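Local atomic coordinates of peptidoglycan recognition protein-LC isoform LCx (Drosophila melanogaster, PDB entry 2F2L), a protein that binds a monomeric bacterial peptidoglycan fragment through its amidase-like extracellular domain and probably acts as an innate immune receptor. Residues B[23-28]-B[129-134]; B[36-41]-B[100-105]; B[107-112]-B[150-155]. One frame throughout, in Å; residues are numbered along the deposited sequence.

Contact 2 is the buried one, about 9 Å (I102 side chain) from the bound peptidoglycan fragment, whereas contacts 1 and 3 are partly buried and lie nearer the surface. Contacts 1 and 2 reach neighbouring strands of one sheet, 25-32 and 97-101, yet their centres are 25 Å apart on opposite sides of the chain's centre. Contacts 2 and 3 touch: F101 packs on L153, and F105 hands its carbonyl to the backbone of E152. The chemistry differs accordingly. Contact 1 rests on direct backbone bonds of a parallel strand pair, contact 2 on glycine packing, a cystine sulfur and a bridging water, and contact 3 on lysine-glutamate charges above a proline-leucine touch.

Contact 1 of 3, residues B[23-28]-B[129-134]; sequences LPINRV and KKLTTN. With SO4 (sulfate ion), chain F.
The carbonyl oxygen of I25 is met by two consecutive residues of 129-134. T132 N donates to I25 O at 2.9 Å from above the carbonyl plane, and L131 CA adds a C-H...O contact to I25 O at 3.1 Å. Toward the same segment I25 also donates its own N-H, which reaches K130 O at 2.7 Å in a nearly straight bond (169°). I25 thus bonds to the residues either side of L131, the pattern of a parallel bridge, here one residue pair long. The chain leaves helix 112-127 through a Schellman motif at K129, forms this bridge, and turns a corner at T133 and N134 before strand 135-139, whose R136 bonds to the backbone of N26 and V28.

The side chains of I25 and L131 share one face of the pair, where both touch I97. CG of L131 stands anti to its carbonyl carbon (chi1 -68°), and from it CD2 meets V28 CG2 at 3.7 Å, the two side chains crossing at about a right angle. L122 of helix 112-127 touches V28 and L131. At the start of 23-28, a cis peptide bond precedes P24, whose CG touches T132 CG2 at 3.9 Å. L23 CD1 lies against K130 CD at 3.8 Å. A water accepts a weak bond from N26 ND2 and donates to N134 O at 2.8 Å. R27 starts away from 129-134, and its NH2 donates to O3 of a sulfate ion, probably from the crystallisation liquor, at 3.2 Å.

Two backbone bonds therefore fix the strand pair, apolar branches close it on the helix side, and the polar ends find partners beyond the pair: K130 NZ in a salt bridge with D83, N26 at a water, R27 at the sulfate.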
loop_
_atom_site.group_PDB
_atom_site.type_symbol
_atom_site.label_atom_id
_atom_site.label_comp_id
_atom_site.label_asym_id
_atom_site.label_seq_id
_atom_site.Cartn_x
_atom_site.Cartn_y
_atom_site.Cartn_z
ATOM N N LEU B 23 -1.895 22.077 24.110
ATOM C CA LEU B 23 -2.242 20.996 25.011
ATOM C C LEU B 23 -3.148 21.563 26.104
ATOM O O LEU B 23 -3.053 22.749 26.421
ATOM C CB LEU B 23 -0.979 20.386 25.619
ATOM C CG LEU B 23 0.070 19.803 24.662
ATOM C CD1 LEU B 23 1.331 19.416 25.449
ATOM C CD2 LEU B 23 -0.464 18.616 23.914
ATOM N N PRO B 24 -4.039 20.730 26.676
ATOM C CA PRO B 24 -4.311 19.320 26.353
ATOM C C PRO B 24 -5.144 19.147 25.090
ATOM O O PRO B 24 -5.880 20.044 24.716
ATOM C CB PRO B 24 -5.106 18.829 27.569
ATOM C CG PRO B 24 -5.782 20.058 28.094
ATOM C CD PRO B 24 -4.875 21.209 27.796
ATOM N N ILE B 25 -5.023 17.992 24.450
ATOM C CA ILE B 25 -5.743 17.699 23.216
ATOM C C ILE B 25 -6.965 16.873 23.574
ATOM O O ILE B 25 -6.875 15.967 24.402
ATOM C CB ILE B 25 -4.831 16.905 22.241
ATOM C CG1 ILE B 25 -3.733 17.816 21.697
ATOM C CG2 ILE B 25 -5.619 16.275 21.090
ATOM C CD1 ILE B 25 -2.476 17.061 21.379
ATOM N N ASN B 26 -8.113 17.169 22.979
ATOM C CA ASN B 26 -9.298 16.381 23.315
ATOM C C ASN B 26 -9.939 15.635 22.150
ATOM O O ASN B 26 -11.125 15.307 22.199
ATOM C CB ASN B 26 -10.307 17.217 24.107
ATOM C CG ASN B 26 -11.306 17.890 23.255
ATOM O OD1 ASN B 26 -10.954 18.627 22.322
ATOM N ND2 ASN B 26 -12.586 17.650 23.559
ATOM N N ARG B 27 -9.129 15.325 21.139
ATOM C CA ARG B 27 -9.555 14.482 20.013
ATOM C C ARG B 27 -8.486 13.439 19.723
ATOM O O ARG B 27 -7.306 13.773 19.653
ATOM C CB ARG B 27 -9.789 15.355 18.774
ATOM C CG ARG B 27 -10.261 14.629 17.539
ATOM C CD ARG B 27 -10.352 15.582 16.321
ATOM N NE ARG B 27 -11.105 16.798 16.614
ATOM C CZ ARG B 27 -10.812 18.027 16.171
ATOM N NH1 ARG B 27 -9.731 18.268 15.421
ATOM N NH2 ARG B 27 -11.604 19.039 16.504
ATOM N N VAL B 28 -8.907 12.181 19.588
ATOM C CA VAL B 28 -8.047 11.083 19.145
ATOM C C VAL B 28 -8.684 10.438 17.918
ATOM O O VAL B 28 -9.897 10.201 17.900
ATOM C CB VAL B 28 -7.872 9.996 20.239
ATOM C CG1 VAL B 28 -7.156 8.745 19.677
ATOM C CG2 VAL B 28 -7.111 10.543 21.424
ATOM N N LYS B 129 -1.424 14.676 30.933
ATOM C CA LYS B 129 -2.111 15.896 30.503
ATOM C C LYS B 129 -1.874 16.264 29.034
ATOM O O LYS B 129 -1.983 17.434 28.662
ATOM C CB LYS B 129 -1.718 17.086 31.386
ATOM C CG LYS B 129 -2.686 17.390 32.474
ATOM C CD LYS B 129 -2.660 16.368 33.579
ATOM C CE LYS B 129 -3.129 16.989 34.884
ATOM N NZ LYS B 129 -3.995 16.037 35.624
ATOM N N LYS B 130 -1.547 15.277 28.202
ATOM C CA LYS B 130 -1.461 15.509 26.768
ATOM C C LYS B 130 -2.859 15.451 26.192
ATOM O O LYS B 130 -3.159 16.139 25.211
ATOM C CB LYS B 130 -0.557 14.485 26.080
ATOM C CG LYS B 130 0.856 14.420 26.645
ATOM C CD LYS B 130 1.637 15.730 26.457
ATOM C CE LYS B 130 3.080 15.554 26.892
ATOM N NZ LYS B 130 3.989 16.630 26.377
ATOM N N LEU B 131 -3.706 14.629 26.817
ATOM C CA LEU B 131 -5.106 14.490 26.447
ATOM C C LEU B 131 -5.998 14.962 27.589
ATOM O O LEU B 131 -5.684 14.750 28.739
ATOM C CB LEU B 131 -5.448 13.020 26.164
ATOM C CG LEU B 131 -4.852 12.314 24.946
ATOM C CD1 LEU B 131 -5.222 10.811 24.980
ATOM C CD2 LEU B 131 -5.340 12.952 23.677
ATOM N N THR B 132 -7.136 15.557 27.254
ATOM C CA THR B 132 -8.145 15.869 28.245
ATOM C C THR B 132 -8.681 14.582 28.870
ATOM O O THR B 132 -8.630 13.502 28.255
ATOM C CB THR B 132 -9.330 16.598 27.628
ATOM O OG1 THR B 132 -9.830 15.823 26.530
ATOM C CG2 THR B 132 -8.929 17.988 27.145
ATOM N N THR B 133 -9.197 14.723 30.089
ATOM C CA THR B 133 -9.856 13.645 30.816
ATOM C C THR B 133 -11.085 13.132 30.050
ATOM O O THR B 133 -11.378 11.937 30.079
ATOM C CB THR B 133 -10.268 14.134 32.240
ATOM O OG1 THR B 133 -9.086 14.411 33.013
ATOM C CG2 THR B 133 -11.104 13.097 32.964
ATOM N N ASN B 134 -11.783 14.023 29.343
ATOM C CA ASN B 134 -12.961 13.631 28.552
ATOM C C ASN B 134 -12.754 13.700 27.022
ATOM O O ASN B 134 -13.658 14.120 26.276
ATOM C CB ASN B 134 -14.177 14.467 28.979
ATOM C CG ASN B 134 -13.933 15.972 28.871
ATOM O OD1 ASN B 134 -12.800 16.428 28.663
ATOM N ND2 ASN B 134 -15.002 16.751 29.023
HETATM S S SO4 F . -12.256 21.706 14.111
HETATM O O1 SO4 F . -12.223 21.830 12.652
HETATM O O2 SO4 F . -12.827 22.913 14.714
HETATM O O3 SO4 F . -10.891 21.533 14.615
HETATM O O4 SO4 F . -13.087 20.559 14.470
HETATM O O HOH W 1 -15.013 16.361 25.157
#

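Contact 2 of 3, residues B[36-41]-B[100-105]; sequences EGCESR and SFIGTF
The F105 ring has F101 O at its edge, in the ring plane, and its CZ lies beside G103 CA, which in turn meets G37 N at 3.8 Å across the contact. The F105 side chain also touches Q114 and L153. The F101 ring packs on helix 112-127 through L115 and C118. No side chain stands between the two glycine backbones; G103 takes a conformation (phi 133°, psi -169°) open mainly to glycine, with F105 CZ close to its CA.

Beside the glycines, I102 carries the side-chain contact. Its CG2 branch, anti to the backbone N, reaches C38 SG at 3.7 Å and passes E36 O at 3.9 Å. C38 SG sits between its backbone N and carbonyl carbon (chi1 59°) and continues into the disulfide with C44, while V48 of helix 41-58 also packs on I102. No direct hydrogen bond joins the segments. Instead a water accepts from C38 N at 3.1 Å and donates to I102 O at 2.6 Å; I102 O also receives Q114 NE2, so two donors hold this buried carbonyl. G103 N bonds to T33 OG1, and T104 OG1 to A35 O.

Further on, S40 caps helix 41-58 through V43 N. The arrangement ties the loop that leads into helix 41-58 to the end of strand 97-101, and a short-spaced disulfide at the start of this helix is characteristic of the peptidoglycan recognition protein fold.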
loop_
_atom_site.group_PDB
_atom_site.type_symbol
_atom_site.label_atom_id
_atom_site.label_comp_id
_atom_site.label_asym_id
_atom_site.label_seq_id
_atom_site.Cartn_x
_atom_site.Cartn_y
_atom_site.Cartn_z
ATOM N N GLU B 36 0.723 -4.896 5.869
ATOM C CA GLU B 36 0.806 -6.142 6.627
ATOM C C GLU B 36 1.064 -5.807 8.112
ATOM O O GLU B 36 1.658 -4.793 8.417
ATOM C CB GLU B 36 1.876 -7.084 6.035
ATOM C CG GLU B 36 1.857 -8.475 6.663
ATOM C CD GLU B 36 2.844 -9.478 6.038
ATOM O OE1 GLU B 36 3.409 -9.218 4.938
ATOM O OE2 GLU B 36 3.055 -10.539 6.673
ATOM N N GLY B 37 0.562 -6.636 9.013
ATOM C CA GLY B 37 0.863 -6.531 10.444
ATOM C C GLY B 37 2.203 -7.139 10.777
ATOM O O GLY B 37 2.999 -7.430 9.880
ATOM N N CYS B 38 2.442 -7.363 12.079
ATOM C CA CYS B 38 3.757 -7.683 12.569
ATOM C C CYS B 38 3.665 -8.170 14.024
ATOM O O CYS B 38 2.731 -7.804 14.740
ATOM C CB CYS B 38 4.646 -6.442 12.434
ATOM S SG CYS B 38 4.060 -4.973 13.345
ATOM N N GLU B 39 4.609 -9.008 14.448
ATOM C CA GLU B 39 4.508 -9.676 15.753
ATOM C C GLU B 39 5.775 -9.598 16.589
ATOM O O GLU B 39 5.885 -10.285 17.603
ATOM C CB GLU B 39 4.153 -11.165 15.567
ATOM C CG GLU B 39 3.190 -11.476 14.438
ATOM C CD GLU B 39 1.835 -10.842 14.630
ATOM O OE1 GLU B 39 1.574 -10.347 15.754
ATOM O OE2 GLU B 39 1.034 -10.839 13.663
ATOM N N SER B 40 6.731 -8.778 16.163
ATOM C CA SER B 40 8.018 -8.682 16.840
ATOM C C SER B 40 8.630 -7.309 16.615
ATOM O O SER B 40 8.289 -6.633 15.658
ATOM C CB SER B 40 8.968 -9.751 16.294
ATOM O OG SER B 40 9.280 -9.513 14.927
ATOM N N ARG B 41 9.572 -6.917 17.473
ATOM C CA ARG B 41 10.214 -5.599 17.336
ATOM C C ARG B 41 10.884 -5.418 15.951
ATOM O O ARG B 41 10.744 -4.378 15.300
ATOM C CB ARG B 41 11.217 -5.384 18.472
ATOM C CG ARG B 41 11.850 -4.023 18.426
ATOM C CD ARG B 41 12.683 -3.703 19.634
ATOM N NE ARG B 41 13.441 -2.491 19.354
ATOM C CZ ARG B 41 14.065 -1.726 20.252
ATOM N NH1 ARG B 41 14.057 -2.018 21.541
ATOM N NH2 ARG B 41 14.702 -0.637 19.831
ATOM N N SER B 100 -2.164 4.948 14.723
ATOM C CA SER B 100 -2.424 3.954 13.686
ATOM C C SER B 100 -2.095 2.563 14.181
ATOM O O SER B 100 -1.000 2.339 14.711
ATOM C CB SER B 100 -1.600 4.253 12.435
ATOM O OG SER B 100 -2.099 3.504 11.327
ATOM N N PHE B 101 -3.023 1.623 14.009
ATOM C CA PHE B 101 -2.721 0.208 14.272
ATOM C C PHE B 101 -1.980 -0.337 13.059
ATOM O O PHE B 101 -2.453 -0.169 11.922
ATOM C CB PHE B 101 -3.995 -0.605 14.498
ATOM C CG PHE B 101 -4.570 -0.464 15.884
ATOM C CD1 PHE B 101 -4.922 0.792 16.390
ATOM C CD2 PHE B 101 -4.793 -1.584 16.673
ATOM C CE1 PHE B 101 -5.456 0.932 17.679
ATOM C CE2 PHE B 101 -5.341 -1.451 17.964
ATOM C CZ PHE B 101 -5.679 -0.177 18.455
ATOM N N ILE B 102 -0.818 -0.951 13.293
ATOM C CA ILE B 102 -0.015 -1.492 12.211
ATOM C C ILE B 102 -0.713 -2.756 11.727
ATOM O O ILE B 102 -0.899 -3.724 12.503
ATOM C CB ILE B 102 1.428 -1.802 12.646
ATOM C CG1 ILE B 102 2.131 -0.543 13.168
ATOM C CG2 ILE B 102 2.226 -2.368 11.474
ATOM C CD1 ILE B 102 3.540 -0.816 13.737
ATOM N N GLY B 103 -1.119 -2.727 10.455
ATOM C CA GLY B 103 -1.835 -3.827 9.845
ATOM C C GLY B 103 -3.049 -3.380 9.073
ATOM O O GLY B 103 -3.248 -2.193 8.831
ATOM N N THR B 104 -3.854 -4.368 8.691
ATOM C CA THR B 104 -5.091 -4.174 7.959
ATOM C C THR B 104 -6.201 -4.910 8.700
ATOM O O THR B 104 -6.163 -6.153 8.781
ATOM C CB THR B 104 -4.978 -4.731 6.507
ATOM O OG1 THR B 104 -3.902 -4.081 5.822
ATOM C CG2 THR B 104 -6.270 -4.506 5.724
ATOM N N PHE B 105 -7.208 -4.168 9.194
ATOM C CA PHE B 105 -8.237 -4.740 10.088
ATOM C C PHE B 105 -9.638 -4.682 9.511
ATOM O O PHE B 105 -10.628 -4.480 10.223
ATOM C CB PHE B 105 -8.108 -4.110 11.484
ATOM C CG PHE B 105 -6.749 -4.257 12.013
ATOM C CD1 PHE B 105 -6.317 -5.501 12.472
ATOM C CD2 PHE B 105 -5.832 -3.233 11.887
ATOM C CE1 PHE B 105 -5.022 -5.683 12.888
ATOM C CE2 PHE B 105 -4.539 -3.410 12.304
ATOM C CZ PHE B 105 -4.126 -4.626 12.802
HETATM O O HOH W 2 0.402 -5.688 13.670
#

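Contact 3 of 3, residues B[107-112]-B[150-155]; sequences TRKPNE and GEELYK
E152 holds two lysines, one at each carboxylate oxygen, and a water bridges within the site. The water donates to E152 OE1 at 2.6 Å and to E152 O at 2.7 Å, and accepts a weak bond from K109 NZ. K109 NZ comes across from the loop to E152 OE1 at 3.4 Å, a salt bridge whose hydrogen bond is weak, and K155 NZ from the same helix forms a second one with E152 OE2 at 3.2 Å, its hydrogen bond also weak. The two ammonium nitrogens, K109 NZ and K155 NZ, are 6.4 Å apart, so the carboxylate probably offsets their mutual repulsion.

G150 is the N-cap of helix 151-157, and its O accepts from Y154 N. E152 thus lies in the first turn, where a negative side chain would be favoured by the helix dipole, and its backbone also bonds to F105. The loop leads on to helix 112-127, whose start N111 caps through OD1 to Q114 N, so the contact joins the beginnings of two helices.

Beneath the charges, the E152 stem touches the loop backbone. Its CG, anti to the carbonyl carbon (chi1 -70°), touches T107 C at 3.5 Å, while CB meets R108 O at 3.6 Å. Deeper in, P110 CG meets L153 CD1 at 3.8 Å, the side chains crossing at about a right angle; F101 touches both.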
loop_
_atom_site.group_PDB
_atom_site.type_symbol
_atom_site.label_atom_id
_atom_site.label_comp_id
_atom_site.label_asym_id
_atom_site.label_seq_id
_atom_site.Cartn_x
_atom_site.Cartn_y
_atom_site.Cartn_z
ATOM N N THR B 107 -11.148 -7.349 7.861
ATOM C CA THR B 107 -11.901 -8.551 8.224
ATOM C C THR B 107 -11.288 -9.352 9.383
ATOM O O THR B 107 -11.829 -10.391 9.766
ATOM C CB THR B 107 -12.051 -9.503 7.033
ATOM O OG1 THR B 107 -10.752 -9.937 6.644
ATOM C CG2 THR B 107 -12.777 -8.831 5.847
ATOM N N ARG B 108 -10.178 -8.863 9.918
ATOM C CA ARG B 108 -9.441 -9.511 10.992
ATOM C C ARG B 108 -9.331 -8.516 12.151
ATOM O O ARG B 108 -9.095 -7.342 11.922
ATOM C CB ARG B 108 -8.053 -9.864 10.455
ATOM C CG ARG B 108 -7.125 -10.600 11.401
ATOM C CD ARG B 108 -5.899 -11.143 10.622
ATOM N NE ARG B 108 -4.819 -11.544 11.522
ATOM C CZ ARG B 108 -3.671 -12.086 11.126
ATOM N NH1 ARG B 108 -3.438 -12.305 9.834
ATOM N NH2 ARG B 108 -2.756 -12.414 12.032
ATOM N N LYS B 109 -9.504 -8.985 13.383
ATOM C CA LYS B 109 -9.420 -8.120 14.559
ATOM C C LYS B 109 -7.978 -7.838 14.903
ATOM O O LYS B 109 -7.118 -8.666 14.679
ATOM C CB LYS B 109 -10.056 -8.772 15.788
ATOM C CG LYS B 109 -11.483 -9.200 15.621
ATOM C CD LYS B 109 -12.016 -9.630 16.954
ATOM C CE LYS B 109 -13.162 -10.563 16.816
ATOM N NZ LYS B 109 -14.306 -9.836 16.293
ATOM N N PRO B 110 -7.710 -6.683 15.501
ATOM C CA PRO B 110 -6.380 -6.479 16.063
ATOM C C PRO B 110 -6.165 -7.450 17.226
ATOM O O PRO B 110 -7.131 -7.904 17.852
ATOM C CB PRO B 110 -6.433 -5.033 16.565
ATOM C CG PRO B 110 -7.877 -4.810 16.839
ATOM C CD PRO B 110 -8.592 -5.528 15.751
ATOM N N ASN B 111 -4.921 -7.777 17.513
ATOM C CA ASN B 111 -4.646 -8.784 18.527
ATOM C C ASN B 111 -4.664 -8.233 19.962
ATOM O O ASN B 111 -4.733 -7.016 20.198
ATOM C CB ASN B 111 -3.376 -9.586 18.183
ATOM C CG ASN B 111 -2.089 -8.841 18.455
ATOM O OD1 ASN B 111 -1.995 -8.014 19.368
ATOM N ND2 ASN B 111 -1.065 -9.170 17.691
ATOM N N GLU B 112 -4.665 -9.152 20.914
ATOM C CA GLU B 112 -4.796 -8.818 22.328
ATOM C C GLU B 112 -3.756 -7.779 22.807
ATOM O O GLU B 112 -4.086 -6.828 23.537
ATOM C CB GLU B 112 -4.698 -10.101 23.116
ATOM C CG GLU B 112 -4.567 -9.958 24.624
ATOM C CD GLU B 112 -4.395 -11.293 25.303
ATOM O OE1 GLU B 112 -3.770 -11.332 26.380
ATOM O OE2 GLU B 112 -4.906 -12.306 24.770
ATOM N N GLY B 150 -10.477 0.073 9.454
ATOM C CA GLY B 150 -10.881 -1.297 9.155
ATOM C C GLY B 150 -12.125 -1.645 9.952
ATOM O O GLY B 150 -12.198 -1.373 11.138
ATOM N N GLU B 151 -13.081 -2.286 9.296
ATOM C CA GLU B 151 -14.368 -2.617 9.894
ATOM C C GLU B 151 -14.258 -3.286 11.281
ATOM O O GLU B 151 -14.979 -2.897 12.213
ATOM C CB GLU B 151 -15.152 -3.500 8.927
ATOM C CG GLU B 151 -16.558 -3.882 9.382
ATOM C CD GLU B 151 -17.496 -2.696 9.482
ATOM O OE1 GLU B 151 -17.260 -1.688 8.793
ATOM O OE2 GLU B 151 -18.489 -2.786 10.228
ATOM N N GLU B 152 -13.376 -4.286 11.410
ATOM C CA GLU B 152 -13.263 -5.066 12.655
ATOM C C GLU B 152 -12.653 -4.235 13.764
ATOM O O GLU B 152 -13.039 -4.376 14.917
ATOM C CB GLU B 152 -12.469 -6.369 12.467
ATOM C CG GLU B 152 -13.180 -7.422 11.645
ATOM C CD GLU B 152 -14.570 -7.772 12.197
ATOM O OE1 GLU B 152 -14.697 -8.046 13.411
ATOM O OE2 GLU B 152 -15.544 -7.775 11.409
ATOM N N LEU B 153 -11.697 -3.373 13.422
ATOM C CA LEU B 153 -11.133 -2.471 14.419
ATOM C C LEU B 153 -12.146 -1.378 14.783
ATOM O O LEU B 153 -12.322 -1.040 15.960
ATOM C CB LEU B 153 -9.817 -1.876 13.930
ATOM C CG LEU B 153 -9.146 -0.833 14.818
ATOM C CD1 LEU B 153 -9.140 -1.226 16.262
ATOM C CD2 LEU B 153 -7.723 -0.590 14.311
ATOM N N TYR B 154 -12.838 -0.848 13.785
ATOM C CA TYR B 154 -13.864 0.167 14.040
ATOM C C TYR B 154 -14.979 -0.353 14.935
ATOM O O TYR B 154 -15.423 0.349 15.843
ATOM C CB TYR B 154 -14.465 0.687 12.744
ATOM C CG TYR B 154 -15.391 1.860 12.932
ATOM C CD1 TYR B 154 -14.920 3.067 13.400
ATOM C CD2 TYR B 154 -16.740 1.766 12.616
ATOM C CE1 TYR B 154 -15.770 4.161 13.558
ATOM C CE2 TYR B 154 -17.590 2.845 12.762
ATOM C CZ TYR B 154 -17.101 4.037 13.235
ATOM O OH TYR B 154 -17.941 5.107 13.379
ATOM N N LYS B 155 -15.449 -1.568 14.681
ATOM C CA LYS B 155 -16.495 -2.143 15.525
ATOM C C LYS B 155 -16.035 -2.239 16.992
ATOM O O LYS B 155 -16.840 -2.064 17.905
ATOM C CB LYS B 155 -16.956 -3.509 15.006
ATOM C CG LYS B 155 -17.850 -3.429 13.798
ATOM C CD LYS B 155 -18.583 -4.748 13.534
ATOM C CE LYS B 155 -17.714 -5.781 12.856
ATOM N NZ LYS B 155 -18.505 -6.991 12.466
HETATM O O HOH W 3 -14.482 -6.592 15.527
#